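Local coordinates for 35 kDa hemin binding protein (PDB 5Y1A) that probably binds hemin and is a thioredoxin-domain cargo protein of the type IX secretion system, at residues A[145-151]-A[247-251]; A[180-184]-A[210-214]; A[168-174]-A[223-229]; A[113-117]-A[258-263]; A[35-41]-A[263-267]. One frame throughout, in Å; residues are numbered along the deposited sequence.

Contact 1: residues A[145-151]-A[247-251]; sequences AEVNLKL and VLAFV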
# COMPACT_ATOMS: atom_id res chain seq x y z
N ALA A 145 -6.96 2.43 20.09
CA ALA A 145 -6.20 1.34 19.46
C ALA A 145 -4.92 1.90 18.88
O ALA A 145 -4.79 3.12 18.69
CB ALA A 145 -7.03 0.64 18.37
N GLU A 146 -3.97 1.00 18.62
CA GLU A 146 -2.72 1.38 17.97
C GLU A 146 -2.33 0.22 17.07
O GLU A 146 -2.63 -0.95 17.38
CB GLU A 146 -1.64 1.65 19.03
CG GLU A 146 -0.22 1.75 18.55
CD GLU A 146 0.74 1.80 19.72
OE1 GLU A 146 1.28 0.73 20.12
OE2 GLU A 146 0.92 2.91 20.26
N VAL A 147 -1.68 0.55 15.96
CA VAL A 147 -1.15 -0.49 15.08
C VAL A 147 0.22 -0.07 14.57
O VAL A 147 0.40 1.06 14.07
CB VAL A 147 -2.13 -0.92 13.95
CG1 VAL A 147 -2.56 0.27 13.11
CG2 VAL A 147 -1.51 -2.03 13.09
N ASN A 148 1.15 -1.00 14.74
CA ASN A 148 2.56 -0.82 14.39
C ASN A 148 2.88 -1.78 13.25
O ASN A 148 2.35 -2.90 13.21
CB ASN A 148 3.43 -1.13 15.61
CG ASN A 148 3.13 -0.22 16.79
OD1 ASN A 148 3.27 1.01 16.69
ND2 ASN A 148 2.67 -0.81 17.88
N LEU A 149 3.78 -1.36 12.37
CA LEU A 149 4.11 -2.13 11.17
C LEU A 149 5.59 -2.45 11.12
O LEU A 149 6.45 -1.57 11.35
CB LEU A 149 3.75 -1.31 9.93
CG LEU A 149 2.30 -1.18 9.48
CD1 LEU A 149 1.43 -0.41 10.50
CD2 LEU A 149 2.31 -0.47 8.14
N LYS A 150 5.88 -3.72 10.85
CA LYS A 150 7.23 -4.15 10.52
C LYS A 150 7.17 -4.77 9.14
O LYS A 150 6.52 -5.81 8.94
CB LYS A 150 7.81 -5.10 11.57
CG LYS A 150 9.16 -5.75 11.18
CD LYS A 150 10.25 -4.73 10.87
CE LYS A 150 11.47 -5.45 10.23
NZ LYS A 150 12.69 -4.60 10.13
N LEU A 151 7.85 -4.14 8.20
CA LEU A 151 7.85 -4.60 6.81
C LEU A 151 9.18 -5.23 6.46
O LEU A 151 10.21 -4.82 6.99
CB LEU A 151 7.62 -3.42 5.86
CG LEU A 151 6.40 -2.53 6.13
CD1 LEU A 151 6.32 -1.44 5.05
CD2 LEU A 151 5.09 -3.38 6.18
N VAL A 247 3.18 0.97 2.98
CA VAL A 247 2.07 0.09 3.44
C VAL A 247 1.40 0.82 4.58
O VAL A 247 2.07 1.26 5.54
CB VAL A 247 2.51 -1.31 3.90
CG1 VAL A 247 1.29 -2.11 4.45
CG2 VAL A 247 3.16 -2.06 2.74
N LEU A 248 0.10 0.98 4.44
CA LEU A 248 -0.75 1.58 5.47
C LEU A 248 -1.63 0.48 6.06
O LEU A 248 -2.25 -0.30 5.30
CB LEU A 248 -1.64 2.64 4.81
CG LEU A 248 -2.84 3.18 5.61
CD1 LEU A 248 -2.33 3.98 6.83
CD2 LEU A 248 -3.66 4.08 4.75
N ALA A 249 -1.72 0.42 7.38
CA ALA A 249 -2.68 -0.49 8.01
C ALA A 249 -3.53 0.30 8.97
O ALA A 249 -3.03 1.23 9.65
CB ALA A 249 -1.96 -1.60 8.76
N PHE A 250 -4.81 -0.07 9.06
CA PHE A 250 -5.66 0.58 10.04
C PHE A 250 -6.68 -0.35 10.69
O PHE A 250 -7.18 -1.29 10.04
CB PHE A 250 -6.31 1.86 9.49
CG PHE A 250 -7.02 1.68 8.18
CD1 PHE A 250 -8.39 1.35 8.15
CD2 PHE A 250 -6.35 1.92 6.98
CE1 PHE A 250 -9.07 1.24 6.91
CE2 PHE A 250 -7.01 1.80 5.72
CZ PHE A 250 -8.39 1.46 5.70
N VAL A 251 -6.93 -0.11 11.98
CA VAL A 251 -7.96 -0.80 12.76
C VAL A 251 -9.26 0.01 12.67
O VAL A 251 -9.26 1.24 12.81
CB VAL A 251 -7.53 -0.93 14.25
CG1 VAL A 251 -8.58 -1.67 15.06
CG2 VAL A 251 -6.15 -1.65 14.37

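Contact 2: residues A[180-184]-A[210-214]; sequences LTAYV and MILST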
# COMPACT_ATOMS: atom_id res chain seq x y z
N LEU A 180 -9.08 -5.20 10.51
CA LEU A 180 -7.86 -4.56 10.02
C LEU A 180 -7.83 -4.56 8.49
O LEU A 180 -8.08 -5.60 7.83
CB LEU A 180 -6.61 -5.23 10.61
CG LEU A 180 -5.36 -4.45 10.23
CD1 LEU A 180 -4.65 -3.93 11.43
CD2 LEU A 180 -4.44 -5.30 9.33
N THR A 181 -7.57 -3.38 7.93
CA THR A 181 -7.38 -3.24 6.48
C THR A 181 -5.96 -2.73 6.25
O THR A 181 -5.48 -1.85 6.97
CB THR A 181 -8.44 -2.30 5.86
OG1 THR A 181 -9.73 -2.94 5.96
CG2 THR A 181 -8.16 -2.02 4.39
N ALA A 182 -5.29 -3.27 5.23
CA ALA A 182 -3.98 -2.74 4.85
C ALA A 182 -3.95 -2.50 3.34
O ALA A 182 -4.44 -3.34 2.53
CB ALA A 182 -2.86 -3.68 5.28
N TYR A 183 -3.35 -1.38 2.97
CA TYR A 183 -3.16 -0.99 1.58
C TYR A 183 -1.67 -0.94 1.24
O TYR A 183 -0.83 -0.55 2.07
CB TYR A 183 -3.71 0.43 1.31
CG TYR A 183 -5.18 0.66 1.55
CD1 TYR A 183 -6.13 -0.38 1.42
CD2 TYR A 183 -5.65 1.95 1.85
CE1 TYR A 183 -7.51 -0.11 1.61
CE2 TYR A 183 -7.00 2.22 2.04
CZ TYR A 183 -7.93 1.19 1.93
OH TYR A 183 -9.27 1.46 2.13
N VAL A 184 -1.36 -1.33 0.00
CA VAL A 184 -0.08 -0.94 -0.60
C VAL A 184 -0.35 0.32 -1.44
O VAL A 184 -1.20 0.32 -2.33
CB VAL A 184 0.53 -2.05 -1.47
CG1 VAL A 184 1.95 -1.60 -1.95
CG2 VAL A 184 0.65 -3.38 -0.66
N MET A 210 -3.13 -2.13 -3.95
CA MET A 210 -3.44 -3.43 -3.35
C MET A 210 -4.15 -3.28 -2.01
O MET A 210 -3.87 -2.34 -1.25
CB MET A 210 -2.18 -4.30 -3.14
CG MET A 210 -1.28 -4.47 -4.37
SD MET A 210 0.23 -5.48 -4.04
CE MET A 210 -0.49 -7.07 -3.70
N ILE A 211 -5.03 -4.23 -1.72
CA ILE A 211 -5.68 -4.36 -0.42
C ILE A 211 -5.33 -5.77 0.05
O ILE A 211 -5.65 -6.76 -0.63
CB ILE A 211 -7.24 -4.15 -0.48
CG1 ILE A 211 -7.60 -2.80 -1.17
CG2 ILE A 211 -7.85 -4.23 0.93
CD1 ILE A 211 -7.79 -2.84 -2.71
N LEU A 212 -4.69 -5.86 1.21
CA LEU A 212 -4.08 -7.11 1.65
C LEU A 212 -5.03 -8.15 2.24
O LEU A 212 -4.67 -9.33 2.34
CB LEU A 212 -2.94 -6.82 2.60
CG LEU A 212 -1.83 -5.96 1.98
CD1 LEU A 212 -0.65 -5.86 2.96
CD2 LEU A 212 -1.35 -6.47 0.60
N SER A 213 -6.23 -7.72 2.64
CA SER A 213 -7.29 -8.65 3.08
C SER A 213 -8.13 -9.11 1.89
O SER A 213 -8.63 -8.27 1.14
CB SER A 213 -8.17 -7.96 4.11
OG SER A 213 -8.52 -6.66 3.66
N THR A 214 -8.28 -10.43 1.71
CA THR A 214 -9.13 -10.96 0.62
C THR A 214 -10.44 -10.17 0.48
O THR A 214 -10.79 -9.70 -0.61
CB THR A 214 -9.40 -12.45 0.85
OG1 THR A 214 -8.16 -13.16 0.67
CG2 THR A 214 -10.44 -12.95 -0.15
O HOH W 1 -6.49 -5.32 4.10

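Contact 3: residues A[168-174]-A[223-229]; sequences KVDADLI and IAADGSF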
# COMPACT_ATOMS: atom_id res chain seq x y z
N LYS A 168 -2.50 -2.99 19.90
CA LYS A 168 -3.26 -3.20 21.12
C LYS A 168 -4.48 -2.31 21.09
O LYS A 168 -4.45 -1.25 20.49
CB LYS A 168 -2.43 -2.83 22.35
CG LYS A 168 -1.54 -3.94 22.86
CD LYS A 168 -1.01 -3.61 24.24
CE LYS A 168 -0.39 -4.84 24.89
NZ LYS A 168 0.65 -5.48 24.03
N VAL A 169 -5.55 -2.76 21.75
CA VAL A 169 -6.76 -1.96 21.89
C VAL A 169 -7.03 -1.80 23.39
O VAL A 169 -6.68 -2.67 24.20
CB VAL A 169 -8.00 -2.56 21.15
CG1 VAL A 169 -7.66 -2.86 19.68
CG2 VAL A 169 -8.53 -3.85 21.82
N ASP A 170 -7.63 -0.67 23.75
CA ASP A 170 -8.06 -0.43 25.12
C ASP A 170 -9.14 -1.42 25.56
O ASP A 170 -9.86 -1.99 24.72
CB ASP A 170 -8.61 0.99 25.27
CG ASP A 170 -7.53 2.03 25.40
OD1 ASP A 170 -6.39 1.71 25.82
OD2 ASP A 170 -7.84 3.19 25.10
N ALA A 171 -9.28 -1.57 26.88
CA ALA A 171 -10.24 -2.53 27.47
C ALA A 171 -11.67 -2.46 26.92
O ALA A 171 -12.34 -3.48 26.75
CB ALA A 171 -10.24 -2.38 29.02
N ASP A 172 -12.14 -1.25 26.66
CA ASP A 172 -13.51 -1.05 26.23
C ASP A 172 -13.79 -1.61 24.84
O ASP A 172 -14.94 -1.85 24.46
CB ASP A 172 -13.89 0.43 26.33
CG ASP A 172 -13.06 1.31 25.41
OD1 ASP A 172 -11.87 1.59 25.70
OD2 ASP A 172 -13.62 1.75 24.39
N LEU A 173 -12.72 -1.86 24.08
CA LEU A 173 -12.85 -2.38 22.74
C LEU A 173 -12.70 -3.91 22.67
O LEU A 173 -13.04 -4.53 21.66
CB LEU A 173 -11.82 -1.70 21.83
CG LEU A 173 -12.31 -0.62 20.85
CD1 LEU A 173 -13.36 0.33 21.37
CD2 LEU A 173 -11.13 0.14 20.20
N ILE A 174 -12.19 -4.52 23.74
CA ILE A 174 -11.87 -5.96 23.70
C ILE A 174 -13.17 -6.75 23.60
O ILE A 174 -14.08 -6.59 24.43
CB ILE A 174 -11.03 -6.42 24.93
CG1 ILE A 174 -9.69 -5.67 25.00
CG2 ILE A 174 -10.82 -7.93 24.90
CD1 ILE A 174 -8.83 -5.98 26.25
N ILE A 223 -8.41 -10.38 19.11
CA ILE A 223 -7.91 -9.56 20.21
C ILE A 223 -7.76 -10.45 21.46
O ILE A 223 -8.75 -11.06 21.89
CB ILE A 223 -8.87 -8.36 20.50
CG1 ILE A 223 -9.05 -7.45 19.25
CG2 ILE A 223 -8.42 -7.54 21.73
CD1 ILE A 223 -7.76 -6.72 18.76
N ALA A 224 -6.55 -10.54 21.99
CA ALA A 224 -6.29 -11.29 23.23
C ALA A 224 -6.79 -10.54 24.48
O ALA A 224 -7.16 -9.36 24.43
CB ALA A 224 -4.81 -11.62 23.35
N ALA A 225 -6.80 -11.24 25.62
CA ALA A 225 -7.22 -10.65 26.89
C ALA A 225 -6.47 -9.38 27.27
O ALA A 225 -7.06 -8.49 27.89
CB ALA A 225 -7.06 -11.70 28.02
N ASP A 226 -5.18 -9.30 26.96
CA ASP A 226 -4.43 -8.06 27.19
C ASP A 226 -4.66 -6.96 26.14
O ASP A 226 -4.02 -5.89 26.19
CB ASP A 226 -2.94 -8.34 27.39
CG ASP A 226 -2.25 -8.82 26.11
OD1 ASP A 226 -2.94 -9.04 25.07
OD2 ASP A 226 -1.01 -8.96 26.14
N GLY A 227 -5.58 -7.22 25.21
CA GLY A 227 -5.85 -6.29 24.11
C GLY A 227 -4.95 -6.38 22.88
O GLY A 227 -5.12 -5.60 21.94
N SER A 228 -4.00 -7.31 22.87
CA SER A 228 -2.99 -7.33 21.80
C SER A 228 -3.49 -8.12 20.60
O SER A 228 -4.38 -8.96 20.73
CB SER A 228 -1.67 -7.92 22.31
OG SER A 228 -1.84 -9.27 22.71
N PHE A 229 -2.88 -7.86 19.45
CA PHE A 229 -3.13 -8.63 18.22
C PHE A 229 -1.90 -8.63 17.31
O PHE A 229 -1.06 -7.73 17.40
CB PHE A 229 -4.33 -8.07 17.44
CG PHE A 229 -4.10 -6.66 16.91
CD1 PHE A 229 -3.47 -6.46 15.67
CD2 PHE A 229 -4.52 -5.54 17.65
CE1 PHE A 229 -3.27 -5.16 15.17
CE2 PHE A 229 -4.34 -4.25 17.17
CZ PHE A 229 -3.69 -4.05 15.92

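Contact 4: residues A[113-117]-A[258-263]; sequences CRMEK and AENHSI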
# COMPACT_ATOMS: atom_id res chain seq x y z
N CYS A 113 -11.28 9.30 8.18
CA CYS A 113 -11.39 8.15 9.07
C CYS A 113 -12.77 7.47 9.00
O CYS A 113 -13.24 6.96 10.02
CB CYS A 113 -11.12 8.56 10.53
SG CYS A 113 -9.47 9.25 10.82
N ARG A 114 -13.41 7.49 7.82
CA ARG A 114 -14.78 6.94 7.65
C ARG A 114 -15.74 7.39 8.73
O ARG A 114 -16.62 6.63 9.17
CB ARG A 114 -14.73 5.39 7.61
CG ARG A 114 -13.77 4.86 6.50
CD ARG A 114 -13.68 3.34 6.57
NE ARG A 114 -12.76 2.86 5.52
CZ ARG A 114 -12.48 1.59 5.28
NH1 ARG A 114 -13.02 0.60 6.02
NH2 ARG A 114 -11.63 1.28 4.29
N MET A 115 -15.59 8.64 9.17
CA MET A 115 -16.38 9.12 10.29
C MET A 115 -17.76 9.60 9.85
O MET A 115 -18.69 9.75 10.68
CB MET A 115 -15.60 10.18 11.09
CG MET A 115 -15.47 11.54 10.46
SD MET A 115 -14.12 12.53 11.24
CE MET A 115 -13.73 11.58 12.66
N GLU A 116 -17.92 9.83 8.55
CA GLU A 116 -19.20 10.31 8.00
C GLU A 116 -20.26 9.21 7.95
O GLU A 116 -19.98 8.09 7.51
CB GLU A 116 -19.00 10.91 6.60
CG GLU A 116 -17.92 12.03 6.54
CD GLU A 116 -16.47 11.48 6.38
OE1 GLU A 116 -16.30 10.24 6.30
OE2 GLU A 116 -15.50 12.28 6.31
N LYS A 117 -21.49 9.56 8.35
CA LYS A 117 -22.64 8.67 8.09
C LYS A 117 -22.98 8.74 6.61
O LYS A 117 -22.70 9.73 5.97
CB LYS A 117 -23.87 9.08 8.93
CG LYS A 117 -23.59 9.04 10.42
CD LYS A 117 -24.76 8.53 11.24
CE LYS A 117 -24.36 8.40 12.70
NZ LYS A 117 -22.88 8.17 12.87
N ALA A 258 -23.75 0.87 10.21
CA ALA A 258 -24.15 2.19 9.76
C ALA A 258 -23.93 3.30 10.80
O ALA A 258 -23.68 4.46 10.44
CB ALA A 258 -25.62 2.17 9.27
N GLU A 259 -24.01 2.92 12.08
CA GLU A 259 -23.91 3.84 13.22
C GLU A 259 -22.47 4.29 13.49
O GLU A 259 -22.25 5.41 13.93
CB GLU A 259 -24.47 3.18 14.48
CG GLU A 259 -25.99 3.01 14.50
CD GLU A 259 -26.50 2.01 13.49
OE1 GLU A 259 -25.88 0.93 13.36
OE2 GLU A 259 -27.53 2.31 12.84
N ASN A 260 -21.52 3.40 13.25
CA ASN A 260 -20.08 3.65 13.46
C ASN A 260 -19.27 2.64 12.66
O ASN A 260 -19.14 1.48 13.07
CB ASN A 260 -19.71 3.56 14.95
CG ASN A 260 -18.32 4.08 15.23
OD1 ASN A 260 -17.52 4.32 14.32
ND2 ASN A 260 -18.01 4.26 16.50
N HIS A 261 -18.76 3.09 11.52
CA HIS A 261 -17.88 2.31 10.64
C HIS A 261 -16.52 3.05 10.57
O HIS A 261 -15.79 2.97 9.56
CB HIS A 261 -18.54 2.17 9.25
CG HIS A 261 -19.23 3.42 8.80
ND1 HIS A 261 -20.59 3.63 8.96
CD2 HIS A 261 -18.74 4.56 8.24
CE1 HIS A 261 -20.91 4.84 8.50
NE2 HIS A 261 -19.80 5.43 8.08
N SER A 262 -16.18 3.75 11.65
CA SER A 262 -14.99 4.64 11.63
C SER A 262 -13.67 3.88 11.74
O SER A 262 -13.62 2.75 12.27
CB SER A 262 -15.08 5.72 12.73
OG SER A 262 -15.02 5.13 14.03
N ILE A 263 -12.63 4.51 11.23
CA ILE A 263 -11.26 4.04 11.41
C ILE A 263 -10.80 4.55 12.78
O ILE A 263 -10.91 5.75 13.09
CB ILE A 263 -10.35 4.55 10.27
CG1 ILE A 263 -10.93 4.11 8.90
CG2 ILE A 263 -8.92 4.06 10.50
CD1 ILE A 263 -10.09 4.55 7.67
O HOH W 2 -15.22 0.77 8.08
O HOH W 3 -18.59 6.01 11.15

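Contact 5: residues A[35-41]-A[263-267]; sequences KKNVVLE and IINAG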
# COMPACT_ATOMS: atom_id res chain seq x y z
N LYS A 35 -1.82 7.25 20.53
CA LYS A 35 -1.66 8.48 19.75
C LYS A 35 -2.36 8.36 18.40
O LYS A 35 -1.99 7.52 17.59
CB LYS A 35 -0.17 8.74 19.53
CG LYS A 35 0.16 9.89 18.58
CD LYS A 35 1.67 10.03 18.38
CE LYS A 35 2.21 8.98 17.39
NZ LYS A 35 3.69 9.13 17.20
N LYS A 36 -3.35 9.23 18.16
CA LYS A 36 -4.18 9.17 16.94
C LYS A 36 -3.46 9.59 15.66
O LYS A 36 -2.85 10.67 15.59
CB LYS A 36 -5.46 10.01 17.17
CG LYS A 36 -6.44 10.13 16.01
CD LYS A 36 -7.24 8.85 15.83
CE LYS A 36 -8.35 8.95 14.76
NZ LYS A 36 -9.65 9.46 15.27
N ASN A 37 -3.54 8.73 14.65
CA ASN A 37 -3.20 9.08 13.27
C ASN A 37 -4.49 9.08 12.46
O ASN A 37 -5.39 8.32 12.77
CB ASN A 37 -2.25 8.05 12.66
CG ASN A 37 -0.92 7.99 13.40
OD1 ASN A 37 -0.39 9.02 13.80
ND2 ASN A 37 -0.41 6.79 13.61
N VAL A 38 -4.54 9.94 11.45
CA VAL A 38 -5.73 10.15 10.65
C VAL A 38 -5.52 9.55 9.28
O VAL A 38 -4.48 9.77 8.67
CB VAL A 38 -6.06 11.66 10.54
CG1 VAL A 38 -7.05 11.93 9.35
CG2 VAL A 38 -6.69 12.15 11.82
N VAL A 39 -6.50 8.78 8.81
CA VAL A 39 -6.53 8.26 7.44
C VAL A 39 -7.51 9.07 6.61
O VAL A 39 -8.62 9.35 7.06
CB VAL A 39 -6.95 6.75 7.45
CG1 VAL A 39 -7.20 6.22 6.03
CG2 VAL A 39 -5.91 5.91 8.18
N LEU A 40 -7.10 9.48 5.42
CA LEU A 40 -8.00 10.11 4.45
C LEU A 40 -8.16 9.12 3.31
O LEU A 40 -7.16 8.55 2.87
CB LEU A 40 -7.42 11.43 3.94
CG LEU A 40 -6.99 12.46 5.00
CD1 LEU A 40 -6.53 13.76 4.31
CD2 LEU A 40 -8.15 12.74 5.97
N GLU A 41 -9.40 8.86 2.89
CA GLU A 41 -9.67 8.10 1.66
C GLU A 41 -10.26 9.07 0.66
O GLU A 41 -11.33 9.63 0.89
CB GLU A 41 -10.57 6.87 1.94
CG GLU A 41 -9.80 5.84 2.79
CD GLU A 41 -10.69 4.75 3.34
OE1 GLU A 41 -11.62 5.10 4.08
OE2 GLU A 41 -10.46 3.55 3.03
N ILE A 263 -12.63 4.51 11.23
CA ILE A 263 -11.26 4.04 11.41
C ILE A 263 -10.80 4.55 12.78
O ILE A 263 -10.91 5.75 13.09
CB ILE A 263 -10.35 4.55 10.27
CG1 ILE A 263 -10.93 4.11 8.90
CG2 ILE A 263 -8.92 4.06 10.50
CD1 ILE A 263 -10.09 4.55 7.67
N ILE A 264 -10.31 3.61 13.58
CA ILE A 264 -9.99 3.86 14.96
C ILE A 264 -8.53 4.39 15.06
O ILE A 264 -8.28 5.41 15.74
CB ILE A 264 -10.19 2.59 15.79
CG1 ILE A 264 -11.67 2.18 15.77
CG2 ILE A 264 -9.73 2.80 17.25
CD1 ILE A 264 -11.90 0.66 16.08
N ASN A 265 -7.59 3.67 14.46
CA ASN A 265 -6.23 4.20 14.33
C ASN A 265 -5.50 3.53 13.18
O ASN A 265 -6.00 2.57 12.59
CB ASN A 265 -5.45 4.02 15.63
CG ASN A 265 -4.47 5.17 15.88
OD1 ASN A 265 -4.18 6.00 15.00
ND2 ASN A 265 -3.94 5.21 17.09
N ALA A 266 -4.32 4.05 12.86
CA ALA A 266 -3.60 3.59 11.66
C ALA A 266 -2.10 3.67 11.92
O ALA A 266 -1.65 4.40 12.80
CB ALA A 266 -3.93 4.50 10.52
N GLY A 267 -1.34 2.93 11.11
CA GLY A 267 0.12 3.01 11.10
C GLY A 267 0.57 2.90 9.64
O GLY A 267 -0.14 2.34 8.80
O HOH W 4 -10.09 6.80 17.23
O HOH W 5 -11.93 8.08 14.14

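Contact 1: residues A[145-151]-A[247-251]
Leu149 lies over Val247 and Ala249. Its CD2 is 3.1 Å from Val247 O and 4.2 Å from Val247 CG1, and its CD1 is 4.0 Å from Ala249 CB. The other inward side chains repeat this packing along both strands. Val147 CB meets Val251 CG2 at 4.1 Å, and Val147 CG1 rests 3.6 Å from Ala249 O. Leu151 CD1 meets Val247 CG2 at 4.0 Å, and Ala145 CB is 4.3 Å from Val251 CG1. No hydrogen bond crosses between the segments. The axes come no closer than 7.1 Å and run 157° apart, so this is face-to-face packing of two nearly antiparallel strands and not pairing within one sheet. The alternation of a strand explains the pattern: Ala145, Val147, Leu149 and Leu151 point toward 247-251, while Glu146 and Asn148 point away. Those two are tied to each other by Asn148 ND2 to Glu146 OE1, 3.1 Å. On the partner strand Val247, Ala249 and Val251 face inward. Phe250 points away and meets Tyr183 edge-to-face. The contact is part of the hydrophobic core of a beta sandwich. Strand 145-153 pairs with 161-169 in one sheet, and Phe165 adds to the filling. Strand 245-252 lies between 179-186 and 263-270 in the other sheet.

Contact 2: residues A[180-184]-A[210-214]
Val184, Met210 and Ala182 have the most surface covered in this strand pairing. Val184 comes first. Its N donates to Met210 O at 3.0 Å, which makes the two an antiparallel hydrogen-bonded pair. Its CG2 touches Met210 CB at 3.9 Å and Leu212 CD2 at 3.9 Å. Met210 CB thus packs on Val184, while the rest of its side chain leads away, on to Phe240. Ala182 contributes both backbone and side chain. Its O accepts from Leu212 N at 2.9 Å, and its CB is 3.9 Å from Leu212 CD1. Between these bonds Tyr183 and Ile211 form a non-hydrogen-bonded pair, with Tyr183 CD1 3.8 Å from Ile211 CG1. Their side chains are on the face opposite Val184 and Met210. The Tyr183 hydroxyl bonds to Glu41. Beyond Leu212 the second segment turns away, and a water bridges the widening gap. It accepts from Ala182 N at 2.6 Å and donates to Ser213 OG at 2.5 Å; Ser213 OG also bonds to Asp215. This is the edge of an antiparallel sheet, where strand 207-220 breaks its regular pairing with 179-186 in one layer of a beta sandwich.

Contact 3: residues A[168-174]-A[223-229]
Gly227 sits where a side chain could not. Its phi is 84°, and a CB would clash with Val169 O. It closes a type I turn from Ala224, with Gly227 N bonded to Ala224 O at 2.8 Å. Its own O accepts from Val169 N at 2.9 Å and lies 3.1 Å from Lys168 CA. Next to it Lys168 and Ser228 form an antiparallel non-hydrogen-bonded pair, CA to CA 4.2 Å. Asp226 OD1 accepts from Ser228 N at 3.0 Å, an Asx turn, and from Ser228 OG at 2.6 Å. Ile174 covers the turn: its CD1 is 3.6 Å from Gly227 N and 3.5 Å from Ala225 O. Ile223 CG2 packs on Val169 CG2 at 3.7 Å and on Ile174 CG1 at 4.0 Å. Phe229 reaches back, its CE2 4.4 Å from Val169 CG1, and also touches Val147. The contact is the end of an antiparallel strand pair, 161-169 with 228-235, where connecting loops close over one end of a beta sandwich.

Contact 4: residues A[113-117]-A[258-263]
His261 NE2 donates to Glu116 O at 2.7 Å, and Ile263 N donates to Cys113 O at 2.8 Å. Lys117 NZ adds a third bond, to Glu259 O at 3.0 Å. These bonds join two loops that run in nearly opposite directions. One follows strand 109-112 of the thioredoxin domain, and the other leads from strand 245-252 into strand 263-270 of the beta sandwich. Water fills the gaps. One molecule accepts from Arg114 NH1 at 3.0 Å and donates to His261 O at 2.7 Å. Another donates to Arg114 O and accepts from His261 N, both at 2.9 Å. The second loop also braces itself: Asn260 OD1 accepts from Ser262 N at 3.0 Å, an Asx turn, and from Ser262 OG at 2.6 Å. Cys113 and Arg114 both have positive phi, so the chain changes course just after the strand. Arg114 extends past Ile263 to form a salt bridge with Glu41, and it also packs on Phe250. The His261 ring turns its edge to Glu116 O and Lys117 CA, and the ring also touches Leu102 of helix 89-102. Apolar packing lies at the end of the contact where strand 263-270 starts. There Cys113 CB meets Ile263 CB at 4.1 Å, and Arg114 CD lies 3.7 Å from Ile263 CG1.

Contact 5: residues A[35-41]-A[263-267]
Strands 38-41 and 263-267 cross almost at right angles, 98°, with their axes 6.7 Å apart at closest. They belong to different sheets: the first to the thioredoxin domain, the second to the edge of the beta sandwich. Ile264 and Asn265 form a classic beta bulge opposite Val251. Asn265 reaches across from it. Its OD1 accepts from Asn37 N at 2.8 Å, and its ND2 donates to Lys35 O at 3.1 Å. One side-chain amide thus meets the backbone of 35-37 much as a strand would. Asn265 ND2 also bonds to Ala145 O. Asn37 bonds in the other direction, its ND2 donating to Ala266 O at 2.8 Å. Lys36 works through water: one molecule accepts from its NZ at 2.9 Å and donates to Ile263 O at 2.8 Å. The NZ also bonds directly to Gly137 O. Glu41 OE1 is 3.9 Å from Ile263 CD1. The Glu41 carboxylate forms a salt bridge with Arg114 and a hydrogen bond with the Tyr183 hydroxyl. Apolar packing fills the crossing itself. Val39 spans it with both methyls: CG1 is 3.7 Å from Ile263 CD1, and CG2 is 3.4 Å from Ala266 CB.

Contacts 1, 2 and 3 build the beta sandwich, and contacts 4 and 5 join it to the thioredoxin domain. Contact 1 packs the two sheets together. Its centre is 11 Å from contact 2 and 15 Å from contact 3, and each of these pairs strands in one of the layers. Leu248 O lies 2.8 Å from Tyr183 N, linking contacts 1 and 2. Contacts 4 and 5 share Ile263 and have centres 12 Å apart. Contact 5 is also close to contact 1, 9 Å between centres. Glu41 joins three contacts: its OE2 is 2.8 Å from Arg114 NH2 of contact 4 and 2.6 Å from Tyr183 OH of contact 2.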